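Local coordinates for protein plasmodium falciparum gamete antigen 27/25 (Plasmodium falciparum, PDB 1N81) that is essential for sexual development of the malaria parasite as a gametocyte protein and may dimerize, its precise molecular function being unsettled, at residues Phe43-Ala46 and Leu47-Val51; Arg58-Gln61 and Asn62-Tyr66; Arg140-Phe143 and Asp144-Tyr148. All coordinates share one frame; numbering follows the deposited sequence.

How the interactions relate
Going from the N terminus, all three contacts are local, and each lies on one continuous piece of chain; they follow in series and neither nest nor cross. Interaction 1 closes the tight turn by which helix 42-47 gives way to helix 50-63, beside helices 13-35 and 71-89. Interaction 2 lies at the far end of helix 50-63, where the helix stops; its centre is about 21 Å from that of interaction 1, and helix 13-35 borders both. Interaction 3, within helix 136-150, belongs with helices 96-122 and 156-173, on the opposite side of the chain's centre from interaction 2, with centres about 29 Å apart.

Interaction 1 of 3, residues Phe43-Ala46 and Leu47-Val51; sequences FNYA and LKDRV
The ring of Tyr45 and the carboxylate of Asp49 meet obliquely, their planes 47° apart, with Asp49 OD2 3.7 Å from Tyr45 CE2. The second ring, that of Phe43, is approached at a slant by one methyl of Leu47, CD1 lying 4.0 Å from Phe43 CE2. Phe43 CG stands anti to its backbone N (chi1 179°), which swings the far part of the ring back along the helix side to this methyl although its CB sets off the other way. At this point helix 42-47 runs out into a tight turn. Leu47 N still donates to Phe43 O at 3.2 Å as in a regular helix, but Asp49 N reaches Ala46 O at 2.9 Å from well above the carbonyl plane, and Lys48 N bonds only weakly to Tyr45 O. Asp49, centre of an inverse gamma turn, is also the N-cap of helix 50-63, its side chain capping a backbone N in the first turn, and OD2 also bonds to Ser52 OG. Leu33 of helix 13-35 packs on Phe43, Ala46 and Leu47, while Tyr29 OH bonds to Ala46 O, the same carbonyl oxygen that receives Asp49 N.

Interaction 2 of 3, residues Arg58-Gln61 and Asn62-Tyr66; sequences RKNQ and NRYNY
Asn60 and Tyr64, one helical turn apart, lie side by side and point the same way, the amide and ring planes only 15° from coplanar. Asn60 OD1 comes 3.8 Å from Tyr64 CE1, while the backbone oxygen Asn60 O sits in plane at the ring edge, 3.2 Å from Tyr64 CD1. Both side chains have CG anti to the carbonyl carbon (chi1 -84° in Asn60, -68° in Tyr64), which sends them along the same flank. Arg63, with CG anti to the backbone N and the chain extended to NE, brings its guanidinium over the phenol oxygen: Tyr64 OH lies 3.3 Å from the guanidinium plane, over its centre. A water in the guanidinium plane accepts from Arg63 NH1 at 3.0 Å and donates to Asn60 OD1 at 2.6 Å, bridging the two side chains. Asn60 ND2 is held by Tyr56 O, one turn earlier, which helps fix the amide's rotation. The backbone here ends in a Schellman motif: Tyr66 N bonds to Gln61 O at 2.8 Å, in the carbonyl plane, and Asn65 N to Asn62 O at 2.9 Å, with Asn65 at positive phi as the C-prime residue. Helix 50-63 ends against helix 13-35, whose His24 meets the Tyr64 ring and touches Asn60 and Arg63, whose Ala25 packs on Asn60, and whose Lys17 touches Tyr66.

Interaction 3 of 3, residues Arg140-Phe143 and Asp144-Tyr148; sequences RMLF and DTYEY
Arg140 reaches along one flank of helix 136-150 to two acidic residues, Asp144 one turn on and Glu147 nearly two. Its CG is anti to the backbone N (chi1 -178°), and bends at chi2 and chi3 turn the guanidinium toward the following turns. It grips Asp144 side-on, with two nitrogens on a single oxygen: NH2 is 2.7 Å and NE 3.0 Å from Asp144 OD1. The first bond runs nearly along the C-O direction of the carboxylate, whereas the second arrives from above its plane. The same NH2 makes a salt bridge with Glu147 OE1, 3.0 Å away at the guanidinium edge, although the two flat groups are turned 54° apart. A water accepting from Arg140 NH2 and donating to Glu147 OE2 at 2.8 Å adds a second link.

This network adjoins the tightly packed part of the contact, for Glu147 is itself buried. Phe143 CD2 lies 4.0 Å from Glu147 CG, the aliphatic stem of the acid, and the Phe143 ring meets Phe154 and Tyr159 edge-to-face while also touching helices 96-122 and 156-173. Tyr146 CD1 closes to 3.1 Å from Leu142 O, and Tyr146 OH is hydrogen-bonded to Glu115 of helix 96-122. On the solvent side, where Met141 and Thr145 are exposed, the grip is slacker: Thr145 OG1 makes just a weak bond to Met141 O at 3.3 Å, beside the backbone bond from Thr145 N to the same oxygen.

Glu147 is well supplied with partners, because Phe154 N also bonds to OE2. With a cation-pi contact between Arg140 and Tyr159 besides, the guanidinium is held by two carboxylates and a ring, and its positive charge would probably help keep both acids ionised.

Interaction 1 of 3, residues Phe43-Ala46 and Leu47-Val51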
# COMPACT_ATOMS: atom_id res chain seq x y z
N PHE A 43 2.19 -9.50 21.85
CA PHE A 43 2.60 -9.57 20.46
C PHE A 43 1.44 -10.20 19.71
O PHE A 43 0.92 -9.63 18.75
CB PHE A 43 3.83 -10.44 20.33
CG PHE A 43 4.33 -10.59 18.91
CD1 PHE A 43 5.21 -9.66 18.37
CD2 PHE A 43 3.91 -11.65 18.12
CE1 PHE A 43 5.67 -9.78 17.06
CE2 PHE A 43 4.36 -11.78 16.80
CZ PHE A 43 5.24 -10.85 16.28
N ASN A 44 1.00 -11.37 20.17
CA ASN A 44 -0.10 -12.06 19.49
C ASN A 44 -1.32 -11.19 19.40
O ASN A 44 -1.97 -11.14 18.35
CB ASN A 44 -0.48 -13.38 20.17
CG ASN A 44 -1.43 -14.20 19.33
OD1 ASN A 44 -2.61 -14.32 19.64
ND2 ASN A 44 -0.92 -14.76 18.24
N TYR A 45 -1.64 -10.51 20.50
CA TYR A 45 -2.83 -9.65 20.53
C TYR A 45 -2.74 -8.49 19.54
O TYR A 45 -3.72 -8.15 18.87
CB TYR A 45 -3.06 -9.07 21.93
CG TYR A 45 -4.31 -8.23 22.01
CD1 TYR A 45 -5.57 -8.81 21.90
CD2 TYR A 45 -4.24 -6.84 22.17
CE1 TYR A 45 -6.72 -8.03 21.95
CE2 TYR A 45 -5.38 -6.06 22.22
CZ TYR A 45 -6.61 -6.66 22.10
OH TYR A 45 -7.75 -5.89 22.12
N ALA A 46 -1.57 -7.87 19.47
CA ALA A 46 -1.36 -6.75 18.56
C ALA A 46 -1.56 -7.10 17.07
O ALA A 46 -2.11 -6.29 16.32
CB ALA A 46 0.02 -6.18 18.76
N LEU A 47 -1.16 -8.30 16.65
CA LEU A 47 -1.28 -8.70 15.26
C LEU A 47 -2.66 -8.39 14.68
O LEU A 47 -2.78 -7.92 13.55
CB LEU A 47 -0.97 -10.20 15.08
CG LEU A 47 0.48 -10.59 15.37
CD1 LEU A 47 0.68 -12.12 15.21
CD2 LEU A 47 1.39 -9.83 14.41
N LYS A 48 -3.71 -8.63 15.46
CA LYS A 48 -5.04 -8.33 14.94
C LYS A 48 -5.77 -7.21 15.70
O LYS A 48 -6.99 -7.11 15.64
CB LYS A 48 -5.90 -9.60 14.93
CG LYS A 48 -5.65 -10.52 13.73
CD LYS A 48 -6.84 -11.45 13.51
CE LYS A 48 -6.59 -12.37 12.33
NZ LYS A 48 -6.34 -11.61 11.07
N ASP A 49 -5.03 -6.38 16.41
CA ASP A 49 -5.66 -5.27 17.15
C ASP A 49 -6.04 -4.14 16.20
O ASP A 49 -5.29 -3.17 16.04
CB ASP A 49 -4.68 -4.73 18.18
CG ASP A 49 -5.29 -3.67 19.04
OD1 ASP A 49 -6.46 -3.24 18.81
OD2 ASP A 49 -4.56 -3.28 19.97
N ARG A 50 -7.20 -4.26 15.56
CA ARG A 50 -7.62 -3.24 14.58
C ARG A 50 -7.73 -1.83 15.16
O ARG A 50 -7.43 -0.84 14.49
CB ARG A 50 -8.96 -3.62 13.94
CG ARG A 50 -8.94 -4.91 13.14
CD ARG A 50 -10.34 -5.24 12.63
NE ARG A 50 -10.80 -4.23 11.68
CZ ARG A 50 -10.33 -4.11 10.45
NH1 ARG A 50 -9.38 -4.95 10.03
NH2 ARG A 50 -10.80 -3.17 9.63
N VAL A 51 -8.15 -1.74 16.41
CA VAL A 51 -8.29 -0.44 17.04
C VAL A 51 -6.93 0.24 17.07
O VAL A 51 -6.80 1.37 16.62
CB VAL A 51 -8.91 -0.55 18.47
CG1 VAL A 51 -9.03 0.83 19.10
CG2 VAL A 51 -10.34 -1.17 18.38

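Interaction 2 of 3, residues Arg58-Gln61 and Asn62-Tyr66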
# COMPACT_ATOMS: atom_id res chain seq x y z
N ARG A 58 -4.44 6.97 11.71
CA ARG A 58 -4.81 8.35 12.05
C ARG A 58 -3.60 9.22 12.29
O ARG A 58 -3.52 10.29 11.74
CB ARG A 58 -5.69 8.40 13.29
CG ARG A 58 -7.12 8.02 13.07
CD ARG A 58 -7.92 8.43 14.31
NE ARG A 58 -9.25 7.82 14.35
CZ ARG A 58 -9.52 6.61 14.83
NH1 ARG A 58 -8.55 5.85 15.33
NH2 ARG A 58 -10.76 6.15 14.81
N LYS A 59 -2.68 8.74 13.13
CA LYS A 59 -1.46 9.47 13.41
C LYS A 59 -0.71 9.82 12.13
O LYS A 59 -0.18 10.93 12.00
CB LYS A 59 -0.55 8.65 14.32
CG LYS A 59 0.71 9.37 14.78
CD LYS A 59 1.47 8.52 15.79
CE LYS A 59 2.74 9.18 16.28
NZ LYS A 59 3.31 8.41 17.43
N ASN A 60 -0.68 8.90 11.18
CA ASN A 60 0.04 9.17 9.93
C ASN A 60 -0.73 10.12 9.04
O ASN A 60 -0.13 10.89 8.31
CB ASN A 60 0.40 7.86 9.20
CG ASN A 60 1.70 7.26 9.73
OD1 ASN A 60 2.77 7.57 9.24
ND2 ASN A 60 1.59 6.44 10.76
N GLN A 61 -2.07 10.06 9.09
CA GLN A 61 -2.88 10.99 8.33
C GLN A 61 -2.55 12.41 8.84
O GLN A 61 -2.50 13.40 8.09
CB GLN A 61 -4.34 10.71 8.59
CG GLN A 61 -4.87 9.55 7.83
CD GLN A 61 -6.33 9.34 8.10
OE1 GLN A 61 -6.72 9.00 9.21
NE2 GLN A 61 -7.15 9.55 7.09
N ASN A 62 -2.32 12.50 10.14
CA ASN A 62 -1.98 13.77 10.75
C ASN A 62 -0.57 14.16 10.30
O ASN A 62 -0.34 15.28 9.86
CB ASN A 62 -2.03 13.65 12.27
CG ASN A 62 -2.04 14.99 12.96
OD1 ASN A 62 -2.97 15.32 13.69
ND2 ASN A 62 -1.00 15.78 12.72
N ARG A 63 0.38 13.22 10.37
CA ARG A 63 1.75 13.51 9.94
C ARG A 63 1.86 13.96 8.48
O ARG A 63 2.68 14.81 8.15
CB ARG A 63 2.66 12.28 10.14
CG ARG A 63 4.09 12.50 9.63
CD ARG A 63 4.97 11.25 9.68
NE ARG A 63 6.23 11.47 8.98
CZ ARG A 63 7.17 10.55 8.75
NH1 ARG A 63 7.01 9.30 9.17
NH2 ARG A 63 8.27 10.88 8.07
N TYR A 64 1.06 13.38 7.60
CA TYR A 64 1.13 13.80 6.20
C TYR A 64 0.04 14.80 5.89
O TYR A 64 -0.24 15.05 4.73
CB TYR A 64 1.04 12.61 5.24
CG TYR A 64 2.27 11.74 5.32
CD1 TYR A 64 2.36 10.72 6.27
CD2 TYR A 64 3.39 12.01 4.52
CE1 TYR A 64 3.54 9.99 6.44
CE2 TYR A 64 4.57 11.28 4.68
CZ TYR A 64 4.64 10.28 5.64
OH TYR A 64 5.81 9.60 5.86
N ASN A 65 -0.59 15.35 6.93
CA ASN A 65 -1.64 16.34 6.75
C ASN A 65 -2.63 15.97 5.66
O ASN A 65 -2.90 16.77 4.77
CB ASN A 65 -1.04 17.70 6.40
CG ASN A 65 0.06 18.10 7.33
OD1 ASN A 65 -0.16 18.28 8.53
ND2 ASN A 65 1.27 18.23 6.80
N TYR A 66 -3.17 14.77 5.71
CA TYR A 66 -4.11 14.38 4.69
C TYR A 66 -5.25 13.66 5.37
O TYR A 66 -5.11 12.50 5.78
CB TYR A 66 -3.42 13.47 3.67
CG TYR A 66 -4.26 13.25 2.43
CD1 TYR A 66 -4.38 14.26 1.45
CD2 TYR A 66 -4.99 12.09 2.26
CE1 TYR A 66 -5.24 14.09 0.34
CE2 TYR A 66 -5.85 11.91 1.17
CZ TYR A 66 -5.97 12.92 0.21
OH TYR A 66 -6.83 12.71 -0.86
O HOH W 1 4.85 8.06 10.79

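Interaction 3 of 3, residues Arg140-Phe143 and Asp144-Tyr148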
# COMPACT_ATOMS: atom_id res chain seq x y z
N ARG A 140 3.31 -8.48 -11.88
CA ARG A 140 4.39 -9.44 -11.72
C ARG A 140 5.68 -8.88 -12.31
O ARG A 140 6.73 -9.01 -11.71
CB ARG A 140 4.06 -10.77 -12.41
CG ARG A 140 5.15 -11.86 -12.24
CD ARG A 140 5.34 -12.31 -10.78
NE ARG A 140 6.61 -11.83 -10.23
CZ ARG A 140 7.06 -12.13 -9.01
NH1 ARG A 140 6.36 -12.92 -8.20
NH2 ARG A 140 8.21 -11.61 -8.58
N MET A 141 5.59 -8.26 -13.48
CA MET A 141 6.78 -7.69 -14.09
C MET A 141 7.32 -6.52 -13.31
O MET A 141 8.53 -6.42 -13.10
CB MET A 141 6.51 -7.30 -15.55
CG MET A 141 6.46 -8.52 -16.45
SD MET A 141 6.31 -8.09 -18.20
CE MET A 141 4.60 -7.98 -18.33
N LEU A 142 6.45 -5.61 -12.88
CA LEU A 142 6.95 -4.50 -12.07
C LEU A 142 7.61 -5.04 -10.78
O LEU A 142 8.64 -4.50 -10.33
CB LEU A 142 5.84 -3.50 -11.75
CG LEU A 142 5.33 -2.67 -12.94
CD1 LEU A 142 4.07 -1.91 -12.51
CD2 LEU A 142 6.40 -1.66 -13.40
N PHE A 143 7.04 -6.11 -10.22
CA PHE A 143 7.57 -6.73 -9.01
C PHE A 143 8.97 -7.31 -9.23
O PHE A 143 9.84 -7.19 -8.37
CB PHE A 143 6.66 -7.87 -8.50
CG PHE A 143 6.14 -7.64 -7.11
CD1 PHE A 143 4.95 -6.92 -6.90
CD2 PHE A 143 6.83 -8.11 -6.00
CE1 PHE A 143 4.49 -6.68 -5.61
CE2 PHE A 143 6.37 -7.88 -4.70
CZ PHE A 143 5.20 -7.17 -4.51
N ASP A 144 9.17 -7.99 -10.36
CA ASP A 144 10.49 -8.55 -10.65
C ASP A 144 11.55 -7.46 -10.64
O ASP A 144 12.65 -7.62 -10.10
CB ASP A 144 10.50 -9.23 -12.00
CG ASP A 144 9.66 -10.47 -12.00
OD1 ASP A 144 9.35 -10.95 -10.89
OD2 ASP A 144 9.30 -10.97 -13.09
N THR A 145 11.21 -6.32 -11.24
CA THR A 145 12.15 -5.22 -11.31
C THR A 145 12.50 -4.60 -9.96
O THR A 145 13.67 -4.38 -9.64
CB THR A 145 11.63 -4.11 -12.25
OG1 THR A 145 11.34 -4.69 -13.52
CG2 THR A 145 12.69 -3.05 -12.45
N TYR A 146 11.49 -4.34 -9.14
CA TYR A 146 11.77 -3.71 -7.86
C TYR A 146 12.32 -4.63 -6.77
O TYR A 146 13.05 -4.15 -5.91
CB TYR A 146 10.56 -2.92 -7.40
CG TYR A 146 10.30 -1.76 -8.32
CD1 TYR A 146 9.16 -1.72 -9.11
CD2 TYR A 146 11.21 -0.70 -8.41
CE1 TYR A 146 8.92 -0.66 -9.97
CE2 TYR A 146 10.99 0.37 -9.28
CZ TYR A 146 9.83 0.38 -10.05
OH TYR A 146 9.57 1.45 -10.90
N GLU A 147 11.99 -5.91 -6.82
CA GLU A 147 12.53 -6.89 -5.89
C GLU A 147 14.05 -6.89 -6.16
O GLU A 147 14.85 -6.83 -5.24
CB GLU A 147 12.06 -8.31 -6.22
CG GLU A 147 10.78 -8.75 -5.57
CD GLU A 147 10.47 -10.21 -5.88
OE1 GLU A 147 10.59 -10.60 -7.07
OE2 GLU A 147 10.10 -10.96 -4.95
N TYR A 148 14.41 -6.99 -7.44
CA TYR A 148 15.80 -7.02 -7.90
C TYR A 148 16.54 -5.77 -7.45
O TYR A 148 17.60 -5.84 -6.83
CB TYR A 148 15.87 -7.13 -9.43
CG TYR A 148 17.28 -6.97 -9.98
CD1 TYR A 148 18.25 -7.94 -9.74
CD2 TYR A 148 17.67 -5.80 -10.64
CE1 TYR A 148 19.58 -7.76 -10.14
CE2 TYR A 148 18.99 -5.59 -11.05
CZ TYR A 148 19.94 -6.59 -10.79
OH TYR A 148 21.24 -6.42 -11.18
O HOH W 2 8.60 -13.15 -5.94